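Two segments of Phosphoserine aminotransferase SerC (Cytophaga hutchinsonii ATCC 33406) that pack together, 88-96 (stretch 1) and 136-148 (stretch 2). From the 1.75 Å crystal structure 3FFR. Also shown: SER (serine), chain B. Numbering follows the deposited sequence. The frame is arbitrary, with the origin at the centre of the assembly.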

# COMPACT_ATOMS: atom_id res chain seq x y z
N HIS A 88 -12.47 -7.17 -22.13
CA HIS A 88 -13.01 -7.34 -20.80
C HIS A 88 -14.43 -7.88 -20.78
O HIS A 88 -15.26 -7.41 -21.51
CB HIS A 88 -13.07 -5.96 -20.09
CG HIS A 88 -11.75 -5.26 -19.97
ND1 HIS A 88 -11.11 -5.07 -18.76
CD2 HIS A 88 -10.96 -4.70 -20.92
CE1 HIS A 88 -9.95 -4.45 -18.98
NE2 HIS A 88 -9.84 -4.21 -20.28
N CYS A 89 -14.66 -8.85 -19.90
CA CYS A 89 -16.04 -9.28 -19.56
C CYS A 89 -16.53 -8.38 -18.44
O CYS A 89 -15.94 -8.36 -17.36
CB CYS A 89 -16.09 -10.75 -19.11
SG CYS A 89 -15.99 -11.91 -20.51
N VAL A 90 -17.60 -7.65 -18.71
CA VAL A 90 -18.14 -6.66 -17.77
C VAL A 90 -19.57 -6.98 -17.38
O VAL A 90 -20.44 -7.09 -18.25
CB VAL A 90 -18.07 -5.23 -18.38
CG1 VAL A 90 -18.80 -4.19 -17.48
CG2 VAL A 90 -16.60 -4.84 -18.65
N ASN A 91 -19.79 -7.15 -16.08
CA ASN A 91 -21.15 -7.47 -15.58
C ASN A 91 -21.48 -6.85 -14.25
O ASN A 91 -22.45 -7.20 -13.58
CB ASN A 91 -21.40 -8.98 -15.54
CG ASN A 91 -20.54 -9.70 -14.53
OD1 ASN A 91 -19.54 -9.15 -14.05
ND2 ASN A 91 -20.94 -10.91 -14.16
N GLY A 92 -20.64 -5.92 -13.83
CA GLY A 92 -20.86 -5.23 -12.56
C GLY A 92 -19.85 -4.14 -12.33
O GLY A 92 -19.01 -3.83 -13.19
N SER A 93 -19.93 -3.58 -11.13
CA SER A 93 -19.13 -2.40 -10.81
C SER A 93 -17.62 -2.56 -10.84
O SER A 93 -16.89 -1.65 -11.29
CB SER A 93 -19.55 -1.83 -9.47
OG SER A 93 -20.93 -1.52 -9.48
N PHE A 94 -17.15 -3.71 -10.37
CA PHE A 94 -15.69 -3.95 -10.33
C PHE A 94 -15.14 -4.25 -11.73
O PHE A 94 -14.17 -3.62 -12.16
CB PHE A 94 -15.34 -5.01 -9.31
CG PHE A 94 -15.62 -4.54 -7.92
CD1 PHE A 94 -14.71 -3.73 -7.28
CD2 PHE A 94 -16.82 -4.80 -7.32
CE1 PHE A 94 -14.98 -3.25 -6.00
CE2 PHE A 94 -17.13 -4.32 -6.07
CZ PHE A 94 -16.21 -3.55 -5.39
N SER A 95 -15.80 -5.15 -12.43
CA SER A 95 -15.38 -5.50 -13.80
C SER A 95 -15.49 -4.27 -14.72
O SER A 95 -14.64 -4.05 -15.59
CB SER A 95 -16.12 -6.73 -14.35
OG SER A 95 -17.52 -6.58 -14.26
N LYS A 96 -16.49 -3.44 -14.47
CA LYS A 96 -16.65 -2.19 -15.24
C LYS A 96 -15.50 -1.19 -15.01
O LYS A 96 -14.97 -0.58 -15.94
CB LYS A 96 -17.97 -1.51 -14.90
CG LYS A 96 -18.22 -0.15 -15.57
CD LYS A 96 -19.62 0.35 -15.13
CE LYS A 96 -19.99 1.75 -15.60
NZ LYS A 96 -19.35 2.81 -14.74
N LEU A 136 -11.07 -11.34 -17.06
CA LEU A 136 -12.20 -12.06 -16.54
C LEU A 136 -12.33 -11.79 -15.06
O LEU A 136 -11.33 -11.61 -14.38
CB LEU A 136 -12.00 -13.56 -16.76
CG LEU A 136 -11.76 -13.98 -18.22
CD1 LEU A 136 -11.49 -15.50 -18.34
CD2 LEU A 136 -12.91 -13.51 -19.13
N THR A 137 -13.56 -11.80 -14.59
CA THR A 137 -13.80 -11.60 -13.15
C THR A 137 -14.44 -12.84 -12.59
O THR A 137 -15.62 -13.14 -12.90
CB THR A 137 -14.63 -10.36 -12.92
OG1 THR A 137 -13.88 -9.20 -13.35
CG2 THR A 137 -15.00 -10.21 -11.45
N HIS A 138 -13.69 -13.58 -11.78
CA HIS A 138 -14.24 -14.84 -11.24
C HIS A 138 -15.43 -14.59 -10.34
O HIS A 138 -16.41 -15.35 -10.30
CB HIS A 138 -13.19 -15.69 -10.49
CG HIS A 138 -13.81 -16.83 -9.78
ND1 HIS A 138 -14.19 -16.76 -8.45
CD2 HIS A 138 -14.31 -17.99 -10.26
CE1 HIS A 138 -14.83 -17.87 -8.13
NE2 HIS A 138 -14.93 -18.63 -9.22
N ASN A 139 -15.35 -13.50 -9.58
CA ASN A 139 -16.39 -13.15 -8.60
C ASN A 139 -16.71 -11.66 -8.62
O ASN A 139 -15.90 -10.83 -8.15
CB ASN A 139 -16.00 -13.63 -7.20
CG ASN A 139 -17.22 -13.82 -6.29
OD1 ASN A 139 -18.09 -14.69 -6.57
ND2 ASN A 139 -17.30 -13.04 -5.24
N GLU A 140 -17.82 -11.30 -9.25
CA GLU A 140 -18.21 -9.86 -9.36
C GLU A 140 -18.95 -9.55 -8.08
O GLU A 140 -20.15 -9.82 -7.91
CB GLU A 140 -19.07 -9.60 -10.62
CG GLU A 140 -19.61 -8.19 -10.73
CD GLU A 140 -18.55 -7.10 -10.66
OE1 GLU A 140 -17.70 -7.02 -11.58
OE2 GLU A 140 -18.64 -6.33 -9.70
N THR A 141 -18.18 -8.98 -7.17
CA THR A 141 -18.59 -8.75 -5.80
C THR A 141 -19.82 -7.84 -5.67
O THR A 141 -20.59 -7.93 -4.72
CB THR A 141 -17.43 -8.10 -5.00
OG1 THR A 141 -16.19 -8.69 -5.40
CG2 THR A 141 -17.61 -8.27 -3.48
N SER A 142 -20.00 -6.97 -6.65
CA SER A 142 -21.13 -6.04 -6.61
C SER A 142 -22.48 -6.75 -6.80
O SER A 142 -23.48 -6.38 -6.17
CB SER A 142 -21.00 -4.92 -7.65
OG SER A 142 -20.96 -5.40 -8.98
N SER A 143 -22.48 -7.80 -7.62
CA SER A 143 -23.73 -8.46 -8.01
C SER A 143 -23.90 -9.88 -7.50
O SER A 143 -24.99 -10.43 -7.56
CB SER A 143 -23.81 -8.49 -9.53
OG SER A 143 -22.82 -9.35 -10.06
N GLY A 144 -22.81 -10.46 -7.03
CA GLY A 144 -22.81 -11.84 -6.55
C GLY A 144 -22.78 -12.92 -7.63
O GLY A 144 -23.16 -14.07 -7.40
N VAL A 145 -22.33 -12.53 -8.82
CA VAL A 145 -22.19 -13.45 -9.94
C VAL A 145 -20.76 -13.93 -10.12
O VAL A 145 -19.81 -13.14 -10.12
CB VAL A 145 -22.66 -12.82 -11.28
CG1 VAL A 145 -22.42 -13.82 -12.51
CG2 VAL A 145 -24.18 -12.40 -11.21
N SER A 146 -20.62 -15.24 -10.25
CA SER A 146 -19.32 -15.85 -10.55
C SER A 146 -19.23 -16.33 -11.97
O SER A 146 -20.24 -16.55 -12.64
CB SER A 146 -19.03 -17.04 -9.63
OG SER A 146 -19.01 -16.71 -8.25
N MSE A 147 -18.00 -16.46 -12.42
CA MSE A 147 -17.65 -17.14 -13.68
C MSE A 147 -16.88 -18.40 -13.26
O MSE A 147 -15.67 -18.33 -12.99
CB MSE A 147 -16.79 -16.32 -14.61
CG MSE A 147 -16.56 -17.06 -15.90
SE MSE A 147 -15.45 -16.13 -17.19
CE MSE A 147 -16.83 -15.09 -18.12
N PRO A 148 -17.56 -19.54 -13.17
CA PRO A 148 -16.90 -20.77 -12.72
C PRO A 148 -15.68 -21.14 -13.57
O PRO A 148 -15.59 -20.76 -14.72
CB PRO A 148 -17.97 -21.81 -12.85
CG PRO A 148 -19.22 -21.07 -12.62
CD PRO A 148 -19.01 -19.77 -13.35
N SER B . -13.98 -0.15 -2.86
CA SER B . -15.24 -0.82 -3.21
C SER B . -16.24 0.25 -3.49
O SER B . -16.28 0.65 -4.65
CB SER B . -15.74 -1.83 -2.15
OG SER B . -14.77 -2.89 -1.89
OXT SER B . -16.96 0.76 -2.63
O HOH W 1 -13.51 -8.61 -16.05
O HOH W 2 -23.66 -9.34 -12.70
O HOH W 3 -18.70 -12.73 -12.61

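The first turn of a helix leaves backbone amides without intrahelical partners, and a buried carboxylate from a distant part of the chain can serve them. The contact between residues 88-96 and 136-148 of this aminotransferase, which buries 519 Å² in all, is a compact example. Its centre is E140, the residue with the largest covered area, whose CA-to-CB bond points toward the other stretch. With chi1 in the t well and chi2 in the p well, the carboxylate reaches the first turn of the helix with both oxygens engaged. OE2 of E140 accepts from F94 N at 3.1 Å, and OE1 of E140 accepts from S95 N at 2.8 Å and from S95 OG at 2.7 Å. A charged group in a buried site is thus paid for by several donors. S95 OG in turn accepts from N91 N at 3.0 Å, so the small hydroxyl ties the turn before the helix to the same carboxylate.

S142 completes the arrangement. Its OG donates to OE2 of E140 at 2.6 Å and accepts from S93 N at 3.0 Å, so that one hydroxyl both steadies the carboxylate and serves the amide of S93, the first residue of the helix. G92, the N-cap, lies against this cluster, its CA 3.5 Å from E140 CD. There is no room here for a side chain: an ideal CB on G92 would fall 2.4 Å from E140 CG and 2.6 Å from S142 OG.

N91, the second-largest contributor, covers the flank of the glutamate. Its CA-to-CB bond runs sideways, but the end of the side chain comes nearer, placing OD1 of N91 3.5 Å from CG of E140 and ND2 of N91 3.7 Å from CG1 of V145. Water extends its reach: ND2 of N91 donates at 3.3 Å to a water that donates to T137 O and V145 O, while N91 O receives a hydrogen bond from another water, which accepts from S143 OG. Buried polar groups of the two stretches are thereby linked where no direct hydrogen bond joins them.

C89, within the strand, contributes apolar packing, its SG 3.7 Å from CD2 of L136 and 4.1 Å from CE of selenomethionine M147. A further water donates to C89 O and accepts from T137 OG1. On the helix, F94 presents its ring edge to E140, with CD2 of F94 3.4 Å from OE2 of E140; the edge also meets the bound serine, CZ of F94 lying 3.6 Å from SER CA.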